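Long-range contacts in uncharacterized protein DSY3957 (Desulfitobacterium hafniense, PDB 3HXL), which probably forms the sheath around the tail of a myovirus-type phage or related particle: residues Ile247-Val253 against Glu311-Thr315; Gln340-Val346 against Val425-Ile431. All coordinates share one frame; numbering follows the deposited sequence.

Overall arrangement
Contact 1 is almost wholly buried in the subtilisin-like domain, whereas contact 2 lies nearer the surface of the C-terminal domain, their centres about 20 Å apart. The first brings the strand 246-255 together with the chain entering the strand 314-317, through backbone and amide hydrogen bonds with two phenylalanine rings packed against the strand's side chains. The second sets the start of the helix 344-364 against the loop before the strand 431-438 and relies on longer polar contacts, among them a salt bridge. No element is shared, yet the two touch: N344, at the head of that helix, packs on I247 and hydrogen-bonds to D326 and Q232, linking the two domains.

Contact 1 of 2, residues Ile247-Val253 against Glu311-Thr315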
# COMPACT_ATOMS: atom_id res chain seq x y z
N ILE A 247 4.44 6.84 -10.83
CA ILE A 247 4.38 8.23 -10.38
C ILE A 247 5.73 8.53 -9.75
O ILE A 247 6.24 7.73 -8.96
CB ILE A 247 3.26 8.44 -9.32
CG1 ILE A 247 1.89 8.21 -9.97
CG2 ILE A 247 3.36 9.85 -8.74
CD1 ILE A 247 0.74 8.06 -8.97
N SER A 248 6.32 9.66 -10.11
CA SER A 248 7.63 10.05 -9.58
C SER A 248 7.58 11.32 -8.73
O SER A 248 7.40 12.42 -9.24
CB SER A 248 8.62 10.27 -10.73
OG SER A 248 9.91 10.61 -10.25
N VAL A 249 7.76 11.15 -7.42
CA VAL A 249 7.75 12.27 -6.48
C VAL A 249 9.12 12.95 -6.50
O VAL A 249 10.14 12.30 -6.25
CB VAL A 249 7.45 11.78 -5.04
CG1 VAL A 249 7.34 12.96 -4.09
CG2 VAL A 249 6.17 10.95 -5.03
N LYS A 250 9.13 14.25 -6.78
CA LYS A 250 10.38 15.01 -6.88
C LYS A 250 10.90 15.57 -5.56
O LYS A 250 12.10 15.44 -5.25
CB LYS A 250 10.20 16.18 -7.86
CG LYS A 250 11.51 16.91 -8.23
CD LYS A 250 11.25 18.06 -9.19
CE LYS A 250 12.55 18.72 -9.67
NZ LYS A 250 13.40 17.77 -10.45
N ASN A 251 10.02 16.18 -4.78
CA ASN A 251 10.42 16.76 -3.50
C ASN A 251 9.64 16.22 -2.31
O ASN A 251 8.74 15.39 -2.45
CB ASN A 251 10.35 18.30 -3.56
CG ASN A 251 8.95 18.84 -3.82
OD1 ASN A 251 8.06 18.10 -4.24
ND2 ASN A 251 8.75 20.13 -3.58
N GLY A 252 10.02 16.70 -1.13
CA GLY A 252 9.36 16.27 0.09
C GLY A 252 8.62 17.42 0.72
O GLY A 252 8.38 18.46 0.09
N VAL A 253 8.28 17.27 1.99
CA VAL A 253 7.54 18.30 2.69
C VAL A 253 8.03 18.50 4.11
O VAL A 253 8.85 17.74 4.62
CB VAL A 253 6.04 17.94 2.74
CG1 VAL A 253 5.49 17.84 1.32
CG2 VAL A 253 5.85 16.62 3.47
N GLU A 311 7.03 14.99 -13.54
CA GLU A 311 7.25 14.88 -12.12
C GLU A 311 6.09 15.31 -11.22
O GLU A 311 5.43 16.32 -11.47
CB GLU A 311 8.51 15.67 -11.75
CG GLU A 311 9.72 15.23 -12.56
CD GLU A 311 11.02 15.71 -11.95
OE1 GLU A 311 11.48 16.81 -12.33
OE2 GLU A 311 11.56 14.99 -11.09
N PHE A 312 5.88 14.52 -10.17
CA PHE A 312 4.85 14.77 -9.17
C PHE A 312 5.59 15.57 -8.09
O PHE A 312 6.54 15.07 -7.48
CB PHE A 312 4.34 13.42 -8.62
CG PHE A 312 3.15 13.53 -7.69
CD1 PHE A 312 3.31 14.04 -6.40
CD2 PHE A 312 1.88 13.13 -8.11
CE1 PHE A 312 2.21 14.15 -5.54
CE2 PHE A 312 0.78 13.24 -7.26
CZ PHE A 312 0.95 13.75 -5.97
N LEU A 313 5.17 16.81 -7.86
CA LEU A 313 5.84 17.66 -6.88
C LEU A 313 4.89 18.51 -6.05
O LEU A 313 3.77 18.79 -6.46
CB LEU A 313 6.83 18.57 -7.61
CG LEU A 313 6.17 19.55 -8.59
CD1 LEU A 313 6.07 20.93 -7.94
CD2 LEU A 313 7.00 19.63 -9.86
N PHE A 314 5.38 18.93 -4.89
CA PHE A 314 4.61 19.77 -3.97
C PHE A 314 5.07 21.21 -4.08
O PHE A 314 6.25 21.49 -4.32
CB PHE A 314 4.82 19.29 -2.53
CG PHE A 314 4.40 17.87 -2.30
CD1 PHE A 314 3.05 17.55 -2.12
CD2 PHE A 314 5.34 16.85 -2.30
CE1 PHE A 314 2.65 16.24 -1.96
CE2 PHE A 314 4.94 15.52 -2.14
CZ PHE A 314 3.60 15.22 -1.96
N THR A 315 4.12 22.13 -3.91
CA THR A 315 4.41 23.56 -3.96
C THR A 315 3.82 24.18 -2.70
O THR A 315 2.68 23.88 -2.32
CB THR A 315 3.78 24.21 -5.22
OG1 THR A 315 4.34 23.61 -6.39
CG2 THR A 315 4.05 25.71 -5.24
O HOH W 1 10.12 13.08 -9.81
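V253 sets its CG1 methyl over one face of the F314 ring, 4.0 Å from the ring centroid and displaced toward the rim, a CH-pi contact. V249 CG1 meets the same ring at CE2, so F314 fits into the hollow between two valines of the strand that are separated by a break at K250 and N251. F312 lies between I247, whose CG2, anti to the backbone N, reaches CD2 (3.7 Å), and V249, whose CG2 approaches CD1 from farther off. V270 of helix 263-276 and V323 of strand 320-323 pack on both phenylalanines.

A single parallel beta bridge, V249 with F312, ties strand 246-255 of the mixed sheet of the subtilisin-like domain to the chain that leads into the hairpin strand 314-317. F312 N bonds to S248 O and F312 O accepts from K250 N, both at 2.8 Å. Where the strand breaks, the side-chain amide of N251 takes over from the backbone: its OD1 takes F314 N on a lone pair (2.9 Å, 176° at the hydrogen), while ND2 gives to F314 O and also to P296 O. Gripped at both ends, the amide is fixed in its rotation about CB-CG. Across the backbones from the rings, K250 crosses E311 obliquely, its CG and CD lying over the carboxylate, and the bend at its last torsion (chi4 63°) turns NZ to the syn side of OE1, a salt bridge of 2.9 Å. A water gives a bond to E311 OE2 and a weak one to S248 O; S248 OG accepts from Y238 N.

Contact 2 of 2, residues Gln340-Val346 against Val425-Ile431; sequences QFAKNRV and VDSIEKI
D426 is the centre of an inverse gamma turn, and its side chain lies against K343, R345 and V346 at the start of the helix 344-364. Its OD1 forms a salt bridge with R345 NE at 3.3 Å, but the pairing is not the flat two-pronged kind: guanidinium and carboxylate planes are 45° apart, and NH2 approaches D426 CB instead of the second oxygen. OD2 lies close to V346 CG2 and K343 CD, an approach to be read with caution given the poor order of D426. V425 places CG2 over one face of the same guanidinium, toward its rim, while R345 NH1 bonds to N280 O.

K343, at the N-cap position of the helix, runs extended past D426 in the opposite direction. Its ammonium therefore passes the carboxylate and reaches the backbone: NZ meets D426 O at 3.3 Å, from above the carbonyl plane. In the 3-10 turn ahead of the helix, Q340 has CG between its backbone N and carbonyl carbon (chi1 53°) and bends again at chi2, which carries the amide to E429, farther along the loop. NE2 gives a bond of 3.0 Å to E429 OE2, in the amide's own plane but from above the carboxylate. S427 OG packs on Q340 CB and ties back to E429 O, on a lone pair. On the buried side V346 CG1 touches I431 CD1, and L350, one turn further along the helix, also packs on I431. The contact thus seats the first turn of the long helix of the sheath C-terminal domain on the loop leading into the strand 431-438.

R345, with K343 NZ farther off at 5.0 Å from D426 OD2, would favour an ionised D426; the one long, poorly aligned salt bridge and the high mobility of D426 suggest a loose, mainly electrostatic attachment.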
# COMPACT_ATOMS: atom_id res chain seq x y z
N GLN A 340 -3.76 13.00 -21.86
CA GLN A 340 -4.74 12.68 -20.84
C GLN A 340 -4.28 11.51 -19.97
O GLN A 340 -4.60 11.44 -18.79
CB GLN A 340 -6.11 12.36 -21.47
CG GLN A 340 -6.09 11.29 -22.54
CD GLN A 340 -5.89 11.85 -23.95
OE1 GLN A 340 -4.99 12.67 -24.19
NE2 GLN A 340 -6.73 11.42 -24.88
N PHE A 341 -3.51 10.59 -20.56
CA PHE A 341 -3.01 9.44 -19.81
C PHE A 341 -2.01 9.80 -18.71
O PHE A 341 -1.69 8.96 -17.86
CB PHE A 341 -2.39 8.40 -20.75
CG PHE A 341 -3.41 7.61 -21.52
CD1 PHE A 341 -3.98 8.11 -22.69
CD2 PHE A 341 -3.83 6.36 -21.06
CE1 PHE A 341 -4.95 7.39 -23.38
CE2 PHE A 341 -4.81 5.64 -21.75
CZ PHE A 341 -5.37 6.15 -22.91
N ALA A 342 -1.53 11.03 -18.72
CA ALA A 342 -0.57 11.48 -17.71
C ALA A 342 -1.27 11.89 -16.41
O ALA A 342 -0.64 12.03 -15.37
CB ALA A 342 0.25 12.65 -18.24
N LYS A 343 -2.59 12.08 -16.49
CA LYS A 343 -3.38 12.48 -15.33
C LYS A 343 -3.80 11.25 -14.53
O LYS A 343 -4.43 10.34 -15.06
CB LYS A 343 -4.61 13.26 -15.78
CG LYS A 343 -4.26 14.53 -16.58
CD LYS A 343 -5.49 15.27 -17.09
CE LYS A 343 -5.09 16.50 -17.91
NZ LYS A 343 -6.26 17.23 -18.48
N ASN A 344 -3.46 11.24 -13.25
CA ASN A 344 -3.78 10.08 -12.43
C ASN A 344 -5.26 9.79 -12.26
O ASN A 344 -5.65 8.63 -12.10
CB ASN A 344 -3.06 10.18 -11.09
CG ASN A 344 -1.56 9.99 -11.24
OD1 ASN A 344 -1.14 9.08 -11.96
ND2 ASN A 344 -0.76 10.84 -10.59
N ARG A 345 -6.10 10.82 -12.32
CA ARG A 345 -7.53 10.59 -12.21
C ARG A 345 -8.00 9.86 -13.46
O ARG A 345 -8.89 9.01 -13.40
CB ARG A 345 -8.31 11.91 -12.07
CG ARG A 345 -9.82 11.70 -12.24
CD ARG A 345 -10.63 12.87 -11.71
NE ARG A 345 -10.20 14.14 -12.26
CZ ARG A 345 -10.76 15.31 -11.97
NH1 ARG A 345 -11.79 15.36 -11.13
NH2 ARG A 345 -10.28 16.43 -12.51
N VAL A 346 -7.41 10.18 -14.61
CA VAL A 346 -7.79 9.50 -15.85
C VAL A 346 -7.41 8.02 -15.69
O VAL A 346 -8.19 7.13 -16.03
CB VAL A 346 -7.07 10.10 -17.08
CG1 VAL A 346 -7.27 9.21 -18.31
CG2 VAL A 346 -7.64 11.49 -17.36
N VAL A 425 -13.91 13.18 -17.12
CA VAL A 425 -14.22 14.57 -16.81
C VAL A 425 -13.02 15.50 -17.01
O VAL A 425 -13.17 16.62 -17.50
CB VAL A 425 -14.72 14.73 -15.37
CG1 VAL A 425 -16.11 14.15 -15.25
CG2 VAL A 425 -13.77 14.03 -14.42
N ASP A 426 -11.84 15.03 -16.62
CA ASP A 426 -10.64 15.84 -16.77
C ASP A 426 -9.95 15.53 -18.09
O ASP A 426 -8.78 15.17 -18.13
CB ASP A 426 -9.69 15.59 -15.59
CG ASP A 426 -9.28 14.13 -15.46
OD1 ASP A 426 -10.17 13.25 -15.48
OD2 ASP A 426 -8.07 13.87 -15.32
N SER A 427 -10.70 15.68 -19.18
CA SER A 427 -10.18 15.41 -20.51
C SER A 427 -11.19 15.88 -21.56
O SER A 427 -12.36 15.50 -21.50
CB SER A 427 -9.91 13.91 -20.67
OG SER A 427 -9.38 13.60 -21.94
N ILE A 428 -10.74 16.69 -22.50
CA ILE A 428 -11.63 17.19 -23.55
C ILE A 428 -11.55 16.32 -24.79
O ILE A 428 -11.87 16.76 -25.90
CB ILE A 428 -11.28 18.65 -23.94
CG1 ILE A 428 -9.89 18.73 -24.57
CG2 ILE A 428 -11.39 19.56 -22.72
CD1 ILE A 428 -8.75 18.40 -23.62
N GLU A 429 -11.12 15.08 -24.60
CA GLU A 429 -10.99 14.14 -25.70
C GLU A 429 -11.51 12.77 -25.26
O GLU A 429 -11.17 12.29 -24.18
CB GLU A 429 -9.53 14.05 -26.13
CG GLU A 429 -9.27 13.15 -27.31
CD GLU A 429 -7.84 13.27 -27.82
OE1 GLU A 429 -7.47 14.36 -28.29
OE2 GLU A 429 -7.09 12.27 -27.74
N LYS A 430 -12.35 12.16 -26.09
CA LYS A 430 -12.95 10.85 -25.79
C LYS A 430 -11.89 9.76 -25.83
O LYS A 430 -10.89 9.87 -26.53
CB LYS A 430 -14.04 10.51 -26.82
CG LYS A 430 -14.74 11.71 -27.42
CD LYS A 430 -15.88 11.30 -28.36
CE LYS A 430 -15.38 10.49 -29.56
NZ LYS A 430 -16.51 10.12 -30.46
N ILE A 431 -12.12 8.69 -25.08
CA ILE A 431 -11.19 7.57 -25.06
C ILE A 431 -11.88 6.31 -25.57
O ILE A 431 -12.99 5.99 -25.15
CB ILE A 431 -10.64 7.32 -23.64
CG1 ILE A 431 -9.76 8.51 -23.22
CG2 ILE A 431 -9.82 6.03 -23.62
CD1 ILE A 431 -9.24 8.42 -21.81